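Local coordinates for ribosome-inactivating protein (Lychnis chalcedonica, PDB 2G5X), which belongs to the plant ribosome-inactivating proteins, a family named for putting ribosomes out of action, at residues P29-N33 / I34-K38; F190-G193 / A194-L198. All coordinates share one frame; numbering follows the deposited sequence.

Interaction 1: P29-N33 / I34-K38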
loop_
_atom_site.group_PDB
_atom_site.type_symbol
_atom_site.label_atom_id
_atom_site.label_comp_id
_atom_site.label_asym_id
_atom_site.label_seq_id
_atom_site.Cartn_x
_atom_site.Cartn_y
_atom_site.Cartn_z
ATOM N N PRO A 29 12.045 2.633 19.382
ATOM C CA PRO A 29 13.332 2.704 18.685
ATOM C C PRO A 29 13.423 1.895 17.397
ATOM O O PRO A 29 12.692 0.925 17.199
ATOM C CB PRO A 29 14.319 2.204 19.737
ATOM C CG PRO A 29 13.695 2.665 21.015
ATOM C CD PRO A 29 12.246 2.297 20.803
ATOM N N LYS A 30 14.337 2.310 16.528
ATOM C CA LYS A 30 14.565 1.627 15.268
ATOM C C LYS A 30 15.608 0.533 15.478
ATOM O O LYS A 30 16.305 0.512 16.496
ATOM C CB LYS A 30 15.066 2.615 14.209
ATOM C CG LYS A 30 14.078 3.719 13.865
ATOM C CD LYS A 30 14.588 4.573 12.717
ATOM C CE LYS A 30 13.559 5.613 12.305
ATOM N NZ LYS A 30 14.054 6.451 11.173
ATOM N N VAL A 31 15.704 -0.371 14.512
ATOM C CA VAL A 31 16.666 -1.470 14.556
ATOM C C VAL A 31 17.518 -1.359 13.293
ATOM O O VAL A 31 16.989 -1.359 12.181
ATOM C CB VAL A 31 15.940 -2.838 14.596
ATOM C CG1 VAL A 31 16.950 -3.976 14.542
ATOM C CG2 VAL A 31 15.107 -2.936 15.866
ATOM N N CYS A 32 18.834 -1.255 13.468
ATOM C CA CYS A 32 19.747 -1.102 12.336
ATOM C C CYS A 32 19.321 0.142 11.552
ATOM O O CYS A 32 19.500 0.222 10.334
ATOM C CB CYS A 32 19.701 -2.332 11.419
ATOM S SG CYS A 32 20.124 -3.919 12.213
ATOM N N ASN A 33 18.752 1.104 12.279
ATOM C CA ASN A 33 18.265 2.366 11.723
ATOM C C ASN A 33 17.114 2.162 10.738
ATOM O O ASN A 33 17.000 2.873 9.739
ATOM C CB ASN A 33 19.406 3.141 11.052
ATOM C CG ASN A 33 19.039 4.586 10.767
ATOM O OD1 ASN A 33 18.337 5.223 11.553
ATOM N ND2 ASN A 33 19.528 5.118 9.652
ATOM N N ILE A 34 16.268 1.181 11.034
ATOM C CA ILE A 34 15.105 0.872 10.207
ATOM C C ILE A 34 13.879 0.865 11.123
ATOM O O ILE A 34 13.911 0.267 12.199
ATOM C CB ILE A 34 15.219 -0.531 9.561
ATOM C CG1 ILE A 34 16.505 -0.638 8.739
ATOM C CG2 ILE A 34 13.996 -0.796 8.679
ATOM C CD1 ILE A 34 16.793 -2.048 8.259
ATOM N N PRO A 35 12.788 1.538 10.721
ATOM C CA PRO A 35 11.598 1.544 11.580
ATOM C C PRO A 35 10.976 0.150 11.685
ATOM O O PRO A 35 11.075 -0.655 10.758
ATOM C CB PRO A 35 10.681 2.560 10.898
ATOM C CG PRO A 35 11.068 2.459 9.459
ATOM C CD PRO A 35 12.576 2.354 9.513
ATOM N N VAL A 36 10.338 -0.126 12.817
ATOM C CA VAL A 36 9.727 -1.430 13.063
ATOM C C VAL A 36 8.253 -1.298 13.436
ATOM O O VAL A 36 7.881 -0.414 14.204
ATOM C CB VAL A 36 10.458 -2.149 14.218
ATOM C CG1 VAL A 36 9.975 -3.588 14.337
ATOM C CG2 VAL A 36 11.969 -2.085 13.997
ATOM N N THR A 37 7.410 -2.177 12.899
ATOM C CA THR A 37 5.989 -2.117 13.223
ATOM C C THR A 37 5.759 -2.663 14.629
ATOM O O THR A 37 6.623 -3.341 15.198
ATOM C CB THR A 37 5.130 -2.937 12.235
ATOM O OG1 THR A 37 5.434 -4.331 12.371
ATOM C CG2 THR A 37 5.396 -2.491 10.801
ATOM N N LYS A 38 4.593 -2.357 15.186
ATOM C CA LYS A 38 4.232 -2.808 16.524
ATOM C C LYS A 38 3.125 -3.855 16.430
ATOM O O LYS A 38 2.080 -3.617 15.820
ATOM C CB LYS A 38 3.747 -1.620 17.364
ATOM C CG LYS A 38 4.393 -0.287 17.007
ATOM C CD LYS A 38 5.917 -0.340 17.028
ATOM C CE LYS A 38 6.508 0.982 16.547
ATOM N NZ LYS A 38 7.999 0.966 16.456
#
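V31 and I34 face each other across a tight reversal of the chain, and each uses its backbone N and O to hold the other. The straighter bond runs from V31 N to I34 O, 3.0 Å with an N-H...O angle of 168°. Its partner, I34 N to V31 O at 2.9 Å, is more bent, and the donor stands 62° out of the carbonyl plane. C32 and N33 fill the two corner positions, both in left-handed helical backbone conformation, as a type I' turn requires.

On one side of the bend the side chain of K30 lies over the returning chain: its CB sits 3.3 Å from I34 O, and its extended chain brings CD within 4.4 Å of CD of the P35 ring. The ammonium group beyond forms a salt bridge with E22 of helix 10-25. V31 and V36 meet through one methyl each, CG2 to CG2 at 3.8 Å, the two side chains crossing at a slant. CG1 of I34 stands beside its own N (chi1 -57°), and the extended chain beyond it carries CD1 to within 4.3 Å of CB of C32; Y210 of helix 203-210 touches both of these side chains. Farther along, K38 curls back so that NZ bonds V36 O at 2.6 Å, while G25 O and T28 OG1 also bond this nitrogen.

The corner is tied to the rest of the chain by the C32-C214 disulfide, and beyond the bend P35 and T37 make backbone hydrogen bonds to L231 near the C-terminus. With one antiparallel hydrogen-bonded pair closing a two-residue loop, this is the form of a minimal type I' beta-hairpin, set in the connection between helix 10-25 and strand 45-51.

Interaction 2: F190-G193 / A194-L198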
loop_
_atom_site.group_PDB
_atom_site.type_symbol
_atom_site.label_atom_id
_atom_site.label_comp_id
_atom_site.label_asym_id
_atom_site.label_seq_id
_atom_site.Cartn_x
_atom_site.Cartn_y
_atom_site.Cartn_z
ATOM N N PHE A 190 5.991 -1.468 -15.774
ATOM C CA PHE A 190 6.754 -2.707 -15.689
ATOM C C PHE A 190 5.994 -3.739 -14.865
ATOM O O PHE A 190 5.041 -3.404 -14.158
ATOM C CB PHE A 190 8.142 -2.464 -15.069
ATOM C CG PHE A 190 8.120 -2.211 -13.581
ATOM C CD1 PHE A 190 7.697 -0.987 -13.070
ATOM C CD2 PHE A 190 8.522 -3.205 -12.692
ATOM C CE1 PHE A 190 7.676 -0.758 -11.693
ATOM C CE2 PHE A 190 8.505 -2.988 -11.316
ATOM C CZ PHE A 190 8.081 -1.761 -10.814
ATOM N N GLU A 191 6.419 -4.995 -14.978
ATOM C CA GLU A 191 5.811 -6.106 -14.251
ATOM C C GLU A 191 6.800 -6.595 -13.188
ATOM O O GLU A 191 7.995 -6.720 -13.458
ATOM C CB GLU A 191 5.476 -7.237 -15.231
ATOM C CG GLU A 191 4.498 -6.824 -16.326
ATOM C CD GLU A 191 4.280 -7.903 -17.373
ATOM O OE1 GLU A 191 3.425 -7.697 -18.259
ATOM O OE2 GLU A 191 4.961 -8.949 -17.316
ATOM N N ALA A 192 6.302 -6.867 -11.984
ATOM C CA ALA A 192 7.156 -7.312 -10.883
ATOM C C ALA A 192 7.918 -8.611 -11.152
ATOM O O ALA A 192 9.117 -8.695 -10.894
ATOM C CB ALA A 192 6.328 -7.454 -9.604
ATOM N N GLY A 193 7.224 -9.624 -11.658
ATOM C CA GLY A 193 7.886 -10.890 -11.932
ATOM C C GLY A 193 7.881 -11.845 -10.752
ATOM O O GLY A 193 7.570 -11.457 -9.621
ATOM N N ALA A 194 8.256 -13.095 -11.013
ATOM C CA ALA A 194 8.268 -14.141 -9.997
ATOM C C ALA A 194 9.267 -13.984 -8.848
ATOM O O ALA A 194 8.926 -14.276 -7.702
ATOM C CB ALA A 194 8.466 -15.501 -10.666
ATOM N N ARG A 195 10.490 -13.536 -9.133
ATOM C CA ARG A 195 11.477 -13.406 -8.065
ATOM C C ARG A 195 11.094 -12.329 -7.052
ATOM O O ARG A 195 11.211 -12.541 -5.841
ATOM C CB ARG A 195 12.876 -13.125 -8.634
ATOM C CG ARG A 195 13.971 -13.250 -7.578
ATOM C CD ARG A 195 15.379 -13.087 -8.137
ATOM N NE ARG A 195 16.365 -13.084 -7.056
ATOM C CZ ARG A 195 16.788 -14.170 -6.413
ATOM N NH1 ARG A 195 16.325 -15.372 -6.740
ATOM N NH2 ARG A 195 17.659 -14.050 -5.419
ATOM N N ILE A 196 10.637 -11.177 -7.540
ATOM C CA ILE A 196 10.225 -10.097 -6.648
ATOM C C ILE A 196 9.002 -10.522 -5.842
ATOM O O ILE A 196 8.854 -10.142 -4.683
ATOM C CB ILE A 196 9.899 -8.797 -7.431
ATOM C CG1 ILE A 196 11.203 -8.124 -7.866
ATOM C CG2 ILE A 196 9.069 -7.848 -6.562
ATOM C CD1 ILE A 196 11.013 -6.888 -8.722
ATOM N N THR A 197 8.127 -11.312 -6.456
ATOM C CA THR A 197 6.934 -11.785 -5.766
ATOM C C THR A 197 7.341 -12.694 -4.598
ATOM O O THR A 197 6.762 -12.619 -3.513
ATOM C CB THR A 197 5.995 -12.544 -6.736
ATOM O OG1 THR A 197 5.545 -11.647 -7.763
ATOM C CG2 THR A 197 4.784 -13.093 -5.994
ATOM N N LEU A 198 8.345 -13.541 -4.815
ATOM C CA LEU A 198 8.821 -14.441 -3.763
ATOM C C LEU A 198 9.549 -13.639 -2.682
ATOM O O LEU A 198 9.465 -13.955 -1.492
ATOM C CB LEU A 198 9.760 -15.499 -4.351
ATOM C CG LEU A 198 10.253 -16.583 -3.388
ATOM C CD1 LEU A 198 9.064 -17.332 -2.795
ATOM C CD2 LEU A 198 11.168 -17.544 -4.136
HETATM O O HOH W 1 11.252 -10.583 -10.410
#
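G193 and T197 meet in the first turn of helix 193-201, where a backbone carbonyl takes two bonds from a single residue. G193 O receives the ordinary helical bond from T197 N at 3.2 Å and a shorter one from the T197 hydroxyl, OG1, at 2.8 Å. The two donors approach from opposite faces of the carbonyl plane, the hydroxyl 36° out of it. OG1 can do this because it stands beside its own backbone N (chi1 -63°), and so faces back along the helix. G193 enters the turn with a phi of 89°, at backbone angles that suit a residue with no CB. Its backbone is also hydrogen-bonded to E131, and the T197 side chain packs on the same loop, at R130 and E131.

One residue earlier, the matching pair does not close directly. A water sits between A192 O and I196 N, giving a hydrogen to the carbonyl at 2.9 Å and accepting from the N-H at 3.0 Å, so both backbone groups are satisfied through it. The next pair is regular, L198 N bonding A194 O. At the exposed side, R195 carries its guanidinium away to a salt bridge with E225.

I196 packs back against the loop and onto I177 and Q180 of helix 175-184: its CG2 lies 4.1 Å from A192 CB, and its CD1 comes within 3.4 Å of A192 O.

In the fold
Interactions 1 and 2 are separate local structures, met one after the other along the chain, with centres 26 Å apart and nearest atoms about 17 Å apart. Both lie well away from the middle of the molecule, at 19 Å and 16 Å from its centre. The hairpin of 29-38 belongs to the early part of the fold, before strand 45-51, whereas 190-198 starts a helix late in the chain. Later residues meet each in turn: helix 203-210 and the segments holding C214 and L231 touch interaction 1, while F221 and E225 meet R195 of interaction 2. No ligand takes part in either contact.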